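Local coordinates for abhydrolase domain-containing protein (Exiguobacterium antarcticum, PDB 5H3H) that hydrolyses esters as an alpha/beta-hydrolase-fold esterase and probably also acts as a perhydrolase, at residues A123-T128 and A228-E233; Q6-T11 and M74-N79; A144-T149 and Q191-L196; Q22-L27 and N42-E47; G161-A166 and D220-F225. All blocks are in the same frame, centred on the assembly; numbering follows the deposited sequence.

Interaction 1: residues A123-T128 and A228-E233; sequences AAPVFT and AEVMHE
M231 reaches across to A124 and P125, and its chain can be traced atom by atom. CB sets out obliquely to the loop 123-128 and makes no close approach to it. With CG anti to the carbonyl carbon (chi1 -76°), the chain then swings towards the loop, and CG arrives 3.8 Å from CD of P125. CG also lies 3.7 Å from the carbonyl O of A124. The sulfur continues nearly straight from there, so that SD stands 3.6 Å from A124 O and 4.0 Å from A124 CB. A bend at chi3 (-75°) turns the methyl back over the same carbonyl, CE being 3.7 Å from A124 O. This buried oxygen has no hydrogen-bonding partner in the model; three consecutive thioether atoms wrap it instead. The contact packs helix 225-234, which follows strand 211-217 of the alpha/beta hydrolase sheet, against the loop that leaves strand 114-120. Shortening M231 to an alanine is likely to open a gap beside A124 and strip its carbonyl of this apolar cover. One residue earlier in the helix, V230 points CG1 at the proline ring, 3.5 Å from CG of P125, and the two side chains cross obliquely. The peptide bond from A124 to P125 is cis, and further along the loop F127 touches the bound ethaneperoxoic acid.

Interaction 2: residues Q6-T11 and M74-N79; sequences QAVDGT and MASDIN
A7 and V8 stand against D77 and S76 in two side-by-side pairs, each setting a hydrocarbon against an oxygen. The methyl of A7 abuts one carboxylate oxygen, CB to D77 OD1 being 3.0 Å, a tight contact that is not a hydrogen bond. Next to it, V8 CG2 lies 3.5 Å from S76 OG; that hydroxyl is anti to its own backbone N (chi1 -180°), which carries it out towards the loop. A water joins the two pairs: it accepts from V8 N at 2.9 Å, bonds S76 OG at 3.0 Å and donates to D77 OD1 over a distance modelled as very short. The other oxygen of D77 pairs with R57, and D9 OD2 pairs with the same guanidinium. R57 thereby probably eases the closeness of the two carboxylates, whose OD1 atoms are 5.3 Å apart. D9 OD1 turns inward to T11 N, 3.0 Å away and met on the anti side, 29° out of the carboxylate plane. That bond makes an Asx turn. It overlaps a type I beta turn from A7 to G10, and together they form the connection of the N-terminal beta hairpin between strands 4-6 and 12-18, set here against helix 71-85.

Interaction 3: residues A144-T149 and Q191-L196; sequences ALIEDT and QSAIAL
In the helical cap that alpha/beta hydrolases commonly insert above the sheet, here the helices between strands 114-120 and 211-217, I146 of helix 139-149 packs on A193 and I194 of helix 186-198. The contact is wholly apolar, with no hydrogen bond across it, and rests on one branch of one side chain. I146 has CG1 anti to the carbonyl carbon (chi1 -67°), and the chain runs on extended to CD1 (chi2 155°), so this longer arm, not the CG2 methyl, reaches the opposite helix. CG1 presses on the methyl of A193 from one side of its axis, 3.4 Å from CB, tighter than usual for two carbons. CD1 passes beyond that methyl, 3.8 Å from A193 CB, and ends beside I194, 4.0 Å from its CG1. The side chains of I146 and I194 cross at about a right angle, so the second isoleucine presents its flank to the end of the first. The short side chain at A193 lets the backbones come close: the CA atoms of I146 and A193 are 6.7 Å apart, the nearest such pair across the two segments. Helix 186-198 also contributes I190, which touches I146 one turn before A193. The same helix meets the body of the enzyme through S192 OG, hydrogen-bonded to Y59 OH, and through A195 and L196 on Y71 of helix 71-85; L196 also touches the bound ethaneperoxoic acid. L145 and D148 of helix 139-149 lean on M156 of helix 153-164, and T149 touches both M156 and I190.

Interaction 4: residues Q22-L27 and N42-E47; sequences QPVVML and NRLLEE
V24 and M26 meet L44 through methyl and thioether groups alone, so between the two segments no ring or other flat group offers a face or an edge; the guanidinium of R43 lies clear of the strand. It holds two carboxylates instead: NH1 pairs with E46 OE2 one turn on, a bond modelled so short that only the pairing should be trusted, and NE pairs with E260 of helix 255-267. The packing belongs to a beta-alpha-beta crossover, strand 23-27, helix 38-46 and strand 50-54, within the alpha/beta hydrolase sheet. V24 and M26 are two residues apart, so both side chains leave the same face of the strand, whereas V25 and L27 leave the other. L44 reaches down from the helix with CG anti to the carbonyl carbon (chi1 -63°) and a nearly extended chi2 of 157°, which sends CD1 towards the sheet. V24 and L44 approach tip to tip, while M26 runs obliquely past the leucine. The helix is held well off the strand, the CA atoms of V24 and L44 being 8.3 Å apart, a separation filled by these side chains. Helix 255-267 flanks the same layer, with V266 on L44 and L262 on M26; M26 also touches F37, Y51 of strand 50-54 and L93 of strand 90-95. A single methyl makes the whole contact: L44 CD1 lies 3.9 Å from M26 SD and 4.1 Å from V24 CG1, over two atoms that are themselves 4.4 Å apart.

Interaction 5: residues G161-A166 and D220-F225; sequences GEIFFA and DQVCPF
V222 N and C223 N both grip OD1 of D220, folding the loop that V222 and Q221 present to I163. The V222 bond, 2.8 Å from N to D220 OD1, meets the oxygen nearly in line with its C-O bond and forms an Asx turn. The C223 bond, 2.9 Å from N to the same OD1, arrives from the same face but 56° out of the carboxylate plane. D220 OD2 bonds H248 ND1, geometry consistent with a Ser-His-Asp triad with S96. Across the contact a water donates to I163 O at 2.8 Å and accepts from Q221 N at 3.1 Å. V222 CG2, placed beside its own backbone N, lies 3.8 Å from I163 CG2. The other branch of the isoleucine packs on Q221, CG1 to CB 3.6 Å; the closeness of the amide oxygen of Q221 is doubtful. With a serine where I163 stands, V222 CG2 would probably lose its methyl partner and a gap would open beside Q221. F164 of helix 153-164 touches the bound ethaneperoxoic acid and meets H248 edge-to-face, while V222 also touches H248, and F251 of helix 250-253 packs on F164.

In the fold
From the N terminus, interaction 2 opens first, at the hairpin, and closes on helix 71-85; interaction 4, tying strand 23-27 to helix 38-46, is nested inside its loop, and the two touch where I78 packs on L27. Only after helix 71-85 does interaction 1 open, in the loop beyond strand 114-120, closing about a hundred residues later on helix 225-234. Interactions 3 and 5 both lie inside that span and cross each other: helix 139-149 pairs with 186-198, and residues 161-166 with the loop 220-225. Through F127, interaction 1 touches L196 of interaction 3 and V222 and C223 of interaction 5, linking cap and sheet around the ligand pocket.

Interaction 1: residues A123-T128 and A228-E233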
# COMPACT_ATOMS: atom_id res chain seq x y z
N ALA B 123 3.05 -6.92 -19.54
CA ALA B 123 1.89 -6.23 -20.10
C ALA B 123 1.61 -4.97 -19.28
O ALA B 123 0.61 -4.84 -18.58
CB ALA B 123 0.70 -7.14 -20.13
N ALA B 124 2.50 -4.02 -19.38
CA ALA B 124 2.41 -2.81 -18.54
C ALA B 124 3.20 -1.68 -19.16
O ALA B 124 4.16 -1.96 -19.85
CB ALA B 124 2.90 -3.07 -17.12
N PRO B 125 2.79 -0.44 -18.89
CA PRO B 125 1.61 -0.09 -18.02
C PRO B 125 0.21 -0.34 -18.56
O PRO B 125 -0.77 -0.29 -17.78
CB PRO B 125 1.76 1.44 -17.79
CG PRO B 125 2.82 1.89 -18.75
CD PRO B 125 3.74 0.69 -18.94
N VAL B 126 0.11 -0.58 -19.87
CA VAL B 126 -1.14 -0.91 -20.49
C VAL B 126 -0.78 -1.86 -21.60
O VAL B 126 0.24 -1.72 -22.25
CB VAL B 126 -1.85 0.29 -21.15
CG1 VAL B 126 -3.36 0.08 -21.15
CG2 VAL B 126 -1.51 1.62 -20.49
N PHE B 127 -1.63 -2.83 -21.80
CA PHE B 127 -1.39 -3.84 -22.87
C PHE B 127 -1.94 -3.37 -24.23
O PHE B 127 -1.54 -3.88 -25.27
CB PHE B 127 -2.05 -5.18 -22.45
CG PHE B 127 -1.85 -6.31 -23.43
CD1 PHE B 127 -0.60 -6.84 -23.65
CD2 PHE B 127 -2.95 -6.87 -24.10
CE1 PHE B 127 -0.41 -7.89 -24.53
CE2 PHE B 127 -2.78 -7.91 -24.96
CZ PHE B 127 -1.50 -8.44 -25.17
N THR B 128 -2.92 -2.48 -24.18
CA THR B 128 -3.61 -1.98 -25.38
C THR B 128 -3.39 -0.46 -25.55
O THR B 128 -3.02 0.24 -24.60
CB THR B 128 -5.11 -2.38 -25.37
OG1 THR B 128 -5.77 -1.91 -24.17
CG2 THR B 128 -5.20 -3.91 -25.49
N ALA B 228 8.55 -1.63 -22.55
CA ALA B 228 9.73 -1.67 -21.68
C ALA B 228 10.36 -0.30 -21.50
O ALA B 228 10.73 0.07 -20.41
CB ALA B 228 10.78 -2.65 -22.20
N GLU B 229 10.49 0.45 -22.59
CA GLU B 229 10.96 1.83 -22.50
C GLU B 229 10.10 2.67 -21.56
O GLU B 229 10.60 3.45 -20.77
CB GLU B 229 11.06 2.43 -23.92
CG GLU B 229 12.26 1.86 -24.67
CD GLU B 229 12.34 2.20 -26.17
OE1 GLU B 229 11.34 2.65 -26.77
OE2 GLU B 229 13.42 1.97 -26.76
N VAL B 230 8.81 2.48 -21.63
CA VAL B 230 7.90 3.26 -20.80
C VAL B 230 8.08 2.89 -19.32
O VAL B 230 8.19 3.77 -18.44
CB VAL B 230 6.47 3.13 -21.28
CG1 VAL B 230 5.48 3.69 -20.25
CG2 VAL B 230 6.32 3.89 -22.59
N MET B 231 8.20 1.60 -19.06
CA MET B 231 8.38 1.14 -17.70
C MET B 231 9.67 1.64 -17.09
O MET B 231 9.66 2.03 -15.94
CB MET B 231 8.33 -0.37 -17.62
CG MET B 231 6.94 -0.92 -17.72
SD MET B 231 6.89 -2.75 -17.56
CE MET B 231 7.52 -3.30 -19.15
N HIS B 232 10.75 1.58 -17.87
CA HIS B 232 12.10 1.99 -17.45
C HIS B 232 12.15 3.51 -17.13
O HIS B 232 12.91 3.94 -16.24
CB HIS B 232 13.13 1.61 -18.54
CG HIS B 232 14.58 1.75 -18.15
ND1 HIS B 232 15.52 2.34 -18.96
CD2 HIS B 232 15.26 1.31 -17.06
CE1 HIS B 232 16.71 2.30 -18.38
NE2 HIS B 232 16.57 1.69 -17.22
N GLU B 233 11.38 4.31 -17.85
CA GLU B 233 11.37 5.73 -17.63
C GLU B 233 10.64 6.07 -16.33
O GLU B 233 11.08 6.98 -15.61
CB GLU B 233 10.76 6.51 -18.81
CG GLU B 233 11.81 6.87 -19.84
CD GLU B 233 11.38 8.01 -20.74
OE1 GLU B 233 12.13 9.02 -20.86
OE2 GLU B 233 10.29 7.88 -21.32

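Interaction 2: residues Q6-T11 and M74-N79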
# COMPACT_ATOMS: atom_id res chain seq x y z
N GLN B 6 -6.43 -19.99 0.11
CA GLN B 6 -7.77 -19.42 0.00
C GLN B 6 -7.73 -17.92 -0.37
O GLN B 6 -7.17 -17.14 0.38
CB GLN B 6 -8.53 -19.58 1.31
CG GLN B 6 -10.01 -19.40 1.08
CD GLN B 6 -10.80 -19.35 2.34
OE1 GLN B 6 -10.82 -18.32 3.02
NE2 GLN B 6 -11.49 -20.43 2.65
N ALA B 7 -8.37 -17.55 -1.48
CA ALA B 7 -8.57 -16.13 -1.84
C ALA B 7 -9.62 -15.48 -0.96
O ALA B 7 -10.30 -16.17 -0.16
CB ALA B 7 -8.99 -16.01 -3.30
N VAL B 8 -9.81 -14.18 -1.10
CA VAL B 8 -10.80 -13.48 -0.24
C VAL B 8 -12.20 -14.01 -0.46
O VAL B 8 -12.94 -14.24 0.52
CB VAL B 8 -10.71 -11.96 -0.42
CG1 VAL B 8 -11.86 -11.18 0.23
CG2 VAL B 8 -9.33 -11.51 0.14
N ASP B 9 -12.53 -14.24 -1.74
CA ASP B 9 -13.80 -14.88 -2.08
C ASP B 9 -13.84 -16.41 -1.88
O ASP B 9 -14.82 -17.00 -2.27
CB ASP B 9 -14.23 -14.49 -3.48
CG ASP B 9 -13.34 -15.08 -4.58
OD1 ASP B 9 -12.52 -16.00 -4.32
OD2 ASP B 9 -13.47 -14.57 -5.72
N GLY B 10 -12.84 -17.05 -1.30
CA GLY B 10 -12.87 -18.51 -1.08
C GLY B 10 -12.35 -19.37 -2.22
O GLY B 10 -12.15 -20.58 -2.04
N THR B 11 -12.15 -18.78 -3.40
CA THR B 11 -11.54 -19.53 -4.52
C THR B 11 -10.24 -20.20 -4.04
O THR B 11 -9.47 -19.52 -3.36
CB THR B 11 -11.15 -18.55 -5.65
OG1 THR B 11 -12.27 -17.76 -6.04
CG2 THR B 11 -10.66 -19.32 -6.89
N MET B 74 -6.97 -10.21 -8.69
CA MET B 74 -5.78 -11.08 -8.91
C MET B 74 -4.61 -10.74 -7.97
O MET B 74 -3.93 -11.64 -7.47
CB MET B 74 -5.28 -10.91 -10.37
CG MET B 74 -6.20 -11.44 -11.49
SD MET B 74 -6.26 -13.26 -11.61
CE MET B 74 -7.49 -13.42 -10.35
N ALA B 75 -4.36 -9.44 -7.84
CA ALA B 75 -3.37 -8.91 -6.93
C ALA B 75 -3.73 -9.27 -5.48
O ALA B 75 -2.84 -9.62 -4.69
CB ALA B 75 -3.24 -7.41 -7.08
N SER B 76 -5.03 -9.23 -5.17
CA SER B 76 -5.52 -9.71 -3.84
C SER B 76 -5.17 -11.17 -3.63
O SER B 76 -4.76 -11.55 -2.52
CB SER B 76 -7.01 -9.49 -3.66
OG SER B 76 -7.39 -9.97 -2.38
N ASP B 77 -5.27 -11.99 -4.69
CA ASP B 77 -4.90 -13.42 -4.58
C ASP B 77 -3.45 -13.55 -4.31
O ASP B 77 -3.04 -14.36 -3.51
CB ASP B 77 -5.25 -14.30 -5.80
CG ASP B 77 -6.78 -14.39 -6.09
OD1 ASP B 77 -7.61 -14.10 -5.21
OD2 ASP B 77 -7.17 -14.73 -7.24
N ILE B 78 -2.63 -12.73 -4.96
CA ILE B 78 -1.19 -12.79 -4.66
C ILE B 78 -0.92 -12.40 -3.18
O ILE B 78 -0.09 -13.03 -2.56
CB ILE B 78 -0.36 -11.93 -5.59
CG1 ILE B 78 -0.60 -12.40 -7.06
CG2 ILE B 78 1.12 -11.97 -5.21
CD1 ILE B 78 -0.60 -13.89 -7.29
N ASN B 79 -1.64 -11.41 -2.68
CA ASN B 79 -1.51 -11.00 -1.27
C ASN B 79 -1.80 -12.16 -0.38
O ASN B 79 -1.02 -12.45 0.51
CB ASN B 79 -2.41 -9.82 -0.93
CG ASN B 79 -2.27 -9.39 0.54
OD1 ASN B 79 -1.20 -8.93 1.00
ND2 ASN B 79 -3.35 -9.56 1.30
O HOH W 1 -8.17 -12.79 -3.10

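Interaction 3: residues A144-T149 and Q191-L196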
# COMPACT_ATOMS: atom_id res chain seq x y z
N ALA B 144 -10.93 -9.42 -30.81
CA ALA B 144 -10.72 -10.45 -31.83
C ALA B 144 -10.23 -11.78 -31.23
O ALA B 144 -10.74 -12.83 -31.59
CB ALA B 144 -9.76 -9.99 -32.91
N LEU B 145 -9.25 -11.72 -30.31
CA LEU B 145 -8.82 -12.91 -29.60
C LEU B 145 -9.90 -13.54 -28.73
O LEU B 145 -10.03 -14.79 -28.67
CB LEU B 145 -7.61 -12.61 -28.72
CG LEU B 145 -6.26 -12.46 -29.38
CD1 LEU B 145 -5.23 -12.14 -28.32
CD2 LEU B 145 -5.84 -13.67 -30.16
N ILE B 146 -10.65 -12.70 -28.04
CA ILE B 146 -11.74 -13.17 -27.21
C ILE B 146 -12.82 -13.89 -28.05
O ILE B 146 -13.30 -14.98 -27.69
CB ILE B 146 -12.33 -12.01 -26.42
CG1 ILE B 146 -11.31 -11.50 -25.37
CG2 ILE B 146 -13.62 -12.42 -25.72
CD1 ILE B 146 -11.56 -10.06 -25.00
N GLU B 147 -13.11 -13.33 -29.21
CA GLU B 147 -14.11 -13.87 -30.14
C GLU B 147 -13.67 -15.22 -30.61
O GLU B 147 -14.47 -16.14 -30.59
CB GLU B 147 -14.37 -12.92 -31.33
CG GLU B 147 -13.94 -13.38 -32.75
CD GLU B 147 -13.51 -12.20 -33.59
OE1 GLU B 147 -12.39 -12.28 -34.14
OE2 GLU B 147 -14.26 -11.18 -33.65
N ASP B 148 -12.40 -15.31 -30.99
CA ASP B 148 -11.76 -16.57 -31.41
C ASP B 148 -11.76 -17.63 -30.27
O ASP B 148 -12.08 -18.79 -30.53
CB ASP B 148 -10.35 -16.30 -31.91
CG ASP B 148 -10.34 -15.60 -33.27
OD1 ASP B 148 -11.42 -15.56 -33.92
OD2 ASP B 148 -9.26 -15.09 -33.68
N THR B 149 -11.45 -17.24 -29.03
CA THR B 149 -11.54 -18.24 -27.94
C THR B 149 -12.94 -18.79 -27.70
O THR B 149 -13.12 -19.99 -27.32
CB THR B 149 -10.66 -17.95 -26.63
OG1 THR B 149 -11.34 -18.26 -25.38
CG2 THR B 149 -9.94 -16.70 -26.62
N GLN B 191 -12.11 -13.90 -19.44
CA GLN B 191 -12.14 -12.82 -18.44
C GLN B 191 -10.77 -12.13 -18.24
O GLN B 191 -10.72 -10.89 -18.14
CB GLN B 191 -12.69 -13.34 -17.09
CG GLN B 191 -14.13 -13.93 -17.10
CD GLN B 191 -15.22 -12.99 -17.57
OE1 GLN B 191 -15.36 -12.70 -18.77
NE2 GLN B 191 -16.00 -12.52 -16.64
N SER B 192 -9.65 -12.87 -18.30
CA SER B 192 -8.33 -12.24 -18.21
C SER B 192 -7.97 -11.44 -19.43
O SER B 192 -7.27 -10.45 -19.30
CB SER B 192 -7.20 -13.25 -18.01
OG SER B 192 -7.35 -14.02 -16.84
N ALA B 193 -8.36 -11.91 -20.63
CA ALA B 193 -8.28 -11.08 -21.87
C ALA B 193 -9.01 -9.76 -21.76
O ALA B 193 -8.51 -8.77 -22.23
CB ALA B 193 -8.82 -11.85 -23.09
N ILE B 194 -10.16 -9.73 -21.07
CA ILE B 194 -10.92 -8.49 -20.82
C ILE B 194 -10.12 -7.53 -19.90
O ILE B 194 -10.07 -6.34 -20.14
CB ILE B 194 -12.33 -8.82 -20.28
CG1 ILE B 194 -13.17 -9.38 -21.42
CG2 ILE B 194 -13.00 -7.62 -19.55
CD1 ILE B 194 -14.58 -9.79 -21.01
N ALA B 195 -9.50 -8.07 -18.85
CA ALA B 195 -8.61 -7.30 -17.99
C ALA B 195 -7.39 -6.83 -18.78
O ALA B 195 -6.98 -5.65 -18.68
CB ALA B 195 -8.21 -8.15 -16.80
N LEU B 196 -6.81 -7.71 -19.60
CA LEU B 196 -5.73 -7.26 -20.50
C LEU B 196 -6.19 -6.10 -21.36
O LEU B 196 -5.46 -5.11 -21.54
CB LEU B 196 -5.13 -8.36 -21.39
CG LEU B 196 -4.13 -9.28 -20.69
CD1 LEU B 196 -4.08 -10.62 -21.40
CD2 LEU B 196 -2.74 -8.67 -20.57

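Interaction 4: residues Q22-L27 and N42-E47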
# COMPACT_ATOMS: atom_id res chain seq x y z
N GLN B 22 15.70 -18.50 0.10
CA GLN B 22 14.91 -17.27 -0.20
C GLN B 22 13.86 -17.43 -1.31
O GLN B 22 14.15 -18.03 -2.34
CB GLN B 22 15.80 -16.02 -0.49
CG GLN B 22 16.83 -15.74 0.61
CD GLN B 22 16.17 -15.46 1.96
OE1 GLN B 22 15.48 -14.46 2.12
NE2 GLN B 22 16.39 -16.35 2.92
N PRO B 23 12.66 -16.89 -1.08
CA PRO B 23 11.51 -17.05 -1.98
C PRO B 23 11.57 -16.16 -3.21
O PRO B 23 11.92 -14.97 -3.11
CB PRO B 23 10.32 -16.70 -1.10
CG PRO B 23 10.85 -15.79 -0.09
CD PRO B 23 12.25 -16.23 0.16
N VAL B 24 11.27 -16.78 -4.36
CA VAL B 24 11.20 -16.19 -5.67
C VAL B 24 9.81 -16.59 -6.12
O VAL B 24 9.56 -17.79 -6.35
CB VAL B 24 12.27 -16.76 -6.62
CG1 VAL B 24 12.27 -16.03 -7.98
CG2 VAL B 24 13.62 -16.69 -5.99
N VAL B 25 8.89 -15.61 -6.12
CA VAL B 25 7.49 -15.84 -6.44
C VAL B 25 7.37 -15.51 -7.94
O VAL B 25 7.68 -14.42 -8.33
CB VAL B 25 6.58 -14.93 -5.63
CG1 VAL B 25 5.13 -15.01 -6.11
CG2 VAL B 25 6.66 -15.25 -4.13
N MET B 26 7.01 -16.51 -8.74
CA MET B 26 6.96 -16.36 -10.18
C MET B 26 5.51 -16.34 -10.69
O MET B 26 4.78 -17.26 -10.42
CB MET B 26 7.82 -17.44 -10.78
CG MET B 26 9.31 -17.13 -10.49
SD MET B 26 10.46 -18.15 -11.38
CE MET B 26 10.59 -17.34 -12.95
N LEU B 27 5.11 -15.25 -11.36
CA LEU B 27 3.75 -15.04 -11.84
C LEU B 27 3.66 -15.15 -13.40
O LEU B 27 4.24 -14.32 -14.11
CB LEU B 27 3.29 -13.68 -11.44
CG LEU B 27 2.90 -13.32 -10.00
CD1 LEU B 27 3.04 -14.47 -9.04
CD2 LEU B 27 3.57 -12.06 -9.59
N ASN B 42 14.37 -24.91 -12.37
CA ASN B 42 15.41 -25.96 -12.19
C ASN B 42 16.66 -25.32 -11.65
O ASN B 42 17.25 -25.81 -10.68
CB ASN B 42 15.78 -26.69 -13.45
CG ASN B 42 14.66 -27.52 -14.02
OD1 ASN B 42 13.73 -27.96 -13.31
ND2 ASN B 42 14.74 -27.78 -15.33
N ARG B 43 17.04 -24.20 -12.26
CA ARG B 43 18.22 -23.46 -11.78
C ARG B 43 18.03 -22.80 -10.42
O ARG B 43 18.95 -22.88 -9.59
CB ARG B 43 18.73 -22.43 -12.80
CG ARG B 43 20.15 -21.87 -12.52
CD ARG B 43 21.29 -22.82 -12.91
NE ARG B 43 21.05 -23.38 -14.25
CZ ARG B 43 21.70 -24.41 -14.79
NH1 ARG B 43 22.71 -25.02 -14.13
NH2 ARG B 43 21.36 -24.83 -16.04
N LEU B 44 16.89 -22.17 -10.12
CA LEU B 44 16.69 -21.57 -8.76
C LEU B 44 16.83 -22.61 -7.67
O LEU B 44 17.52 -22.42 -6.61
CB LEU B 44 15.34 -20.86 -8.64
CG LEU B 44 15.29 -19.68 -9.62
CD1 LEU B 44 13.87 -19.29 -9.96
CD2 LEU B 44 16.03 -18.50 -9.03
N LEU B 45 16.23 -23.76 -7.93
CA LEU B 45 16.34 -24.90 -6.97
C LEU B 45 17.79 -25.41 -6.79
O LEU B 45 18.27 -25.52 -5.67
CB LEU B 45 15.44 -26.03 -7.41
CG LEU B 45 14.03 -26.18 -6.84
CD1 LEU B 45 13.40 -25.11 -6.00
CD2 LEU B 45 13.08 -26.60 -7.93
N GLU B 46 18.54 -25.65 -7.86
CA GLU B 46 19.94 -26.03 -7.59
C GLU B 46 20.75 -24.94 -6.89
O GLU B 46 21.63 -25.25 -6.12
CB GLU B 46 20.64 -26.62 -8.79
CG GLU B 46 21.21 -25.69 -9.80
CD GLU B 46 21.99 -26.46 -10.85
OE1 GLU B 46 22.68 -27.41 -10.46
OE2 GLU B 46 21.92 -26.12 -12.05
N GLU B 47 20.43 -23.66 -7.08
CA GLU B 47 21.20 -22.58 -6.41
C GLU B 47 20.69 -22.36 -4.99
O GLU B 47 21.15 -21.45 -4.30
CB GLU B 47 21.11 -21.29 -7.22
CG GLU B 47 21.54 -21.41 -8.68
CD GLU B 47 23.03 -21.34 -8.88
OE1 GLU B 47 23.65 -22.33 -9.36
OE2 GLU B 47 23.57 -20.30 -8.53

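Interaction 5: residues G161-A166 and D220-F225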
# COMPACT_ATOMS: atom_id res chain seq x y z
N GLY B 161 0.79 -18.80 -30.16
CA GLY B 161 2.12 -19.49 -30.14
C GLY B 161 3.05 -19.04 -31.29
O GLY B 161 4.25 -18.87 -31.10
N GLU B 162 2.44 -18.82 -32.46
CA GLU B 162 3.15 -18.37 -33.66
C GLU B 162 3.74 -16.96 -33.56
O GLU B 162 4.77 -16.68 -34.18
CB GLU B 162 2.22 -18.49 -34.91
CG GLU B 162 2.04 -19.96 -35.33
CD GLU B 162 0.96 -20.20 -36.36
OE1 GLU B 162 -0.08 -19.50 -36.36
OE2 GLU B 162 1.14 -21.11 -37.19
N ILE B 163 3.10 -16.10 -32.77
CA ILE B 163 3.55 -14.73 -32.54
C ILE B 163 4.33 -14.59 -31.19
O ILE B 163 4.77 -13.53 -30.85
CB ILE B 163 2.31 -13.78 -32.71
CG1 ILE B 163 2.71 -12.56 -33.51
CG2 ILE B 163 1.55 -13.47 -31.42
CD1 ILE B 163 1.69 -11.43 -33.62
N PHE B 164 4.54 -15.70 -30.47
CA PHE B 164 5.04 -15.73 -29.08
C PHE B 164 6.55 -15.83 -29.04
O PHE B 164 7.18 -15.30 -28.14
CB PHE B 164 4.41 -16.93 -28.36
CG PHE B 164 4.39 -16.84 -26.86
CD1 PHE B 164 5.52 -17.08 -26.13
CD2 PHE B 164 3.22 -16.54 -26.18
CE1 PHE B 164 5.49 -16.99 -24.74
CE2 PHE B 164 3.18 -16.49 -24.80
CZ PHE B 164 4.30 -16.72 -24.10
N PHE B 165 7.15 -16.48 -30.04
CA PHE B 165 8.57 -16.82 -30.01
C PHE B 165 9.23 -16.26 -31.24
O PHE B 165 8.63 -16.24 -32.30
CB PHE B 165 8.79 -18.33 -29.94
CG PHE B 165 8.26 -18.97 -28.69
CD1 PHE B 165 8.87 -18.73 -27.47
CD2 PHE B 165 7.12 -19.79 -28.73
CE1 PHE B 165 8.36 -19.31 -26.28
CE2 PHE B 165 6.61 -20.35 -27.56
CZ PHE B 165 7.24 -20.11 -26.34
N ALA B 166 10.45 -15.79 -31.09
CA ALA B 166 11.19 -15.28 -32.25
C ALA B 166 11.80 -16.44 -33.06
O ALA B 166 11.99 -16.31 -34.26
CB ALA B 166 12.27 -14.32 -31.79
N ASP B 220 9.46 -8.79 -29.43
CA ASP B 220 8.21 -9.21 -28.87
C ASP B 220 7.07 -8.61 -29.70
O ASP B 220 6.98 -7.39 -29.84
CB ASP B 220 8.23 -8.76 -27.42
CG ASP B 220 7.13 -9.27 -26.62
OD1 ASP B 220 6.08 -9.72 -27.19
OD2 ASP B 220 7.30 -9.20 -25.33
N GLN B 221 6.22 -9.46 -30.26
CA GLN B 221 5.08 -9.05 -31.04
C GLN B 221 3.84 -8.97 -30.17
O GLN B 221 2.81 -8.47 -30.57
CB GLN B 221 4.86 -10.02 -32.21
CG GLN B 221 6.13 -10.25 -33.03
CD GLN B 221 5.93 -11.02 -34.33
OE1 GLN B 221 4.88 -11.59 -34.58
NE2 GLN B 221 6.94 -11.05 -35.16
N VAL B 222 3.93 -9.52 -28.96
CA VAL B 222 2.79 -9.59 -28.06
C VAL B 222 2.68 -8.32 -27.17
O VAL B 222 1.62 -7.68 -27.13
CB VAL B 222 2.92 -10.86 -27.20
CG1 VAL B 222 1.81 -10.90 -26.17
CG2 VAL B 222 2.86 -12.11 -28.08
N CYS B 223 3.77 -8.07 -26.42
CA CYS B 223 4.04 -6.87 -25.69
C CYS B 223 5.23 -6.17 -26.36
O CYS B 223 6.39 -6.54 -26.18
CB CYS B 223 4.39 -7.17 -24.24
SG CYS B 223 3.02 -7.85 -23.33
N PRO B 224 4.96 -5.12 -27.11
CA PRO B 224 6.04 -4.52 -27.84
C PRO B 224 7.13 -3.91 -26.93
O PRO B 224 6.87 -3.37 -25.78
CB PRO B 224 5.37 -3.44 -28.70
CG PRO B 224 3.93 -3.47 -28.41
CD PRO B 224 3.64 -4.54 -27.39
N PHE B 225 8.33 -3.98 -27.43
CA PHE B 225 9.46 -3.46 -26.68
C PHE B 225 9.28 -2.04 -26.13
O PHE B 225 9.82 -1.73 -25.03
CB PHE B 225 10.71 -3.53 -27.51
CG PHE B 225 11.93 -3.14 -26.75
CD1 PHE B 225 12.52 -4.03 -25.86
CD2 PHE B 225 12.48 -1.86 -26.89
CE1 PHE B 225 13.65 -3.65 -25.13
CE2 PHE B 225 13.64 -1.49 -26.18
CZ PHE B 225 14.19 -2.37 -25.27
O HOH W 2 7.18 -12.40 -30.02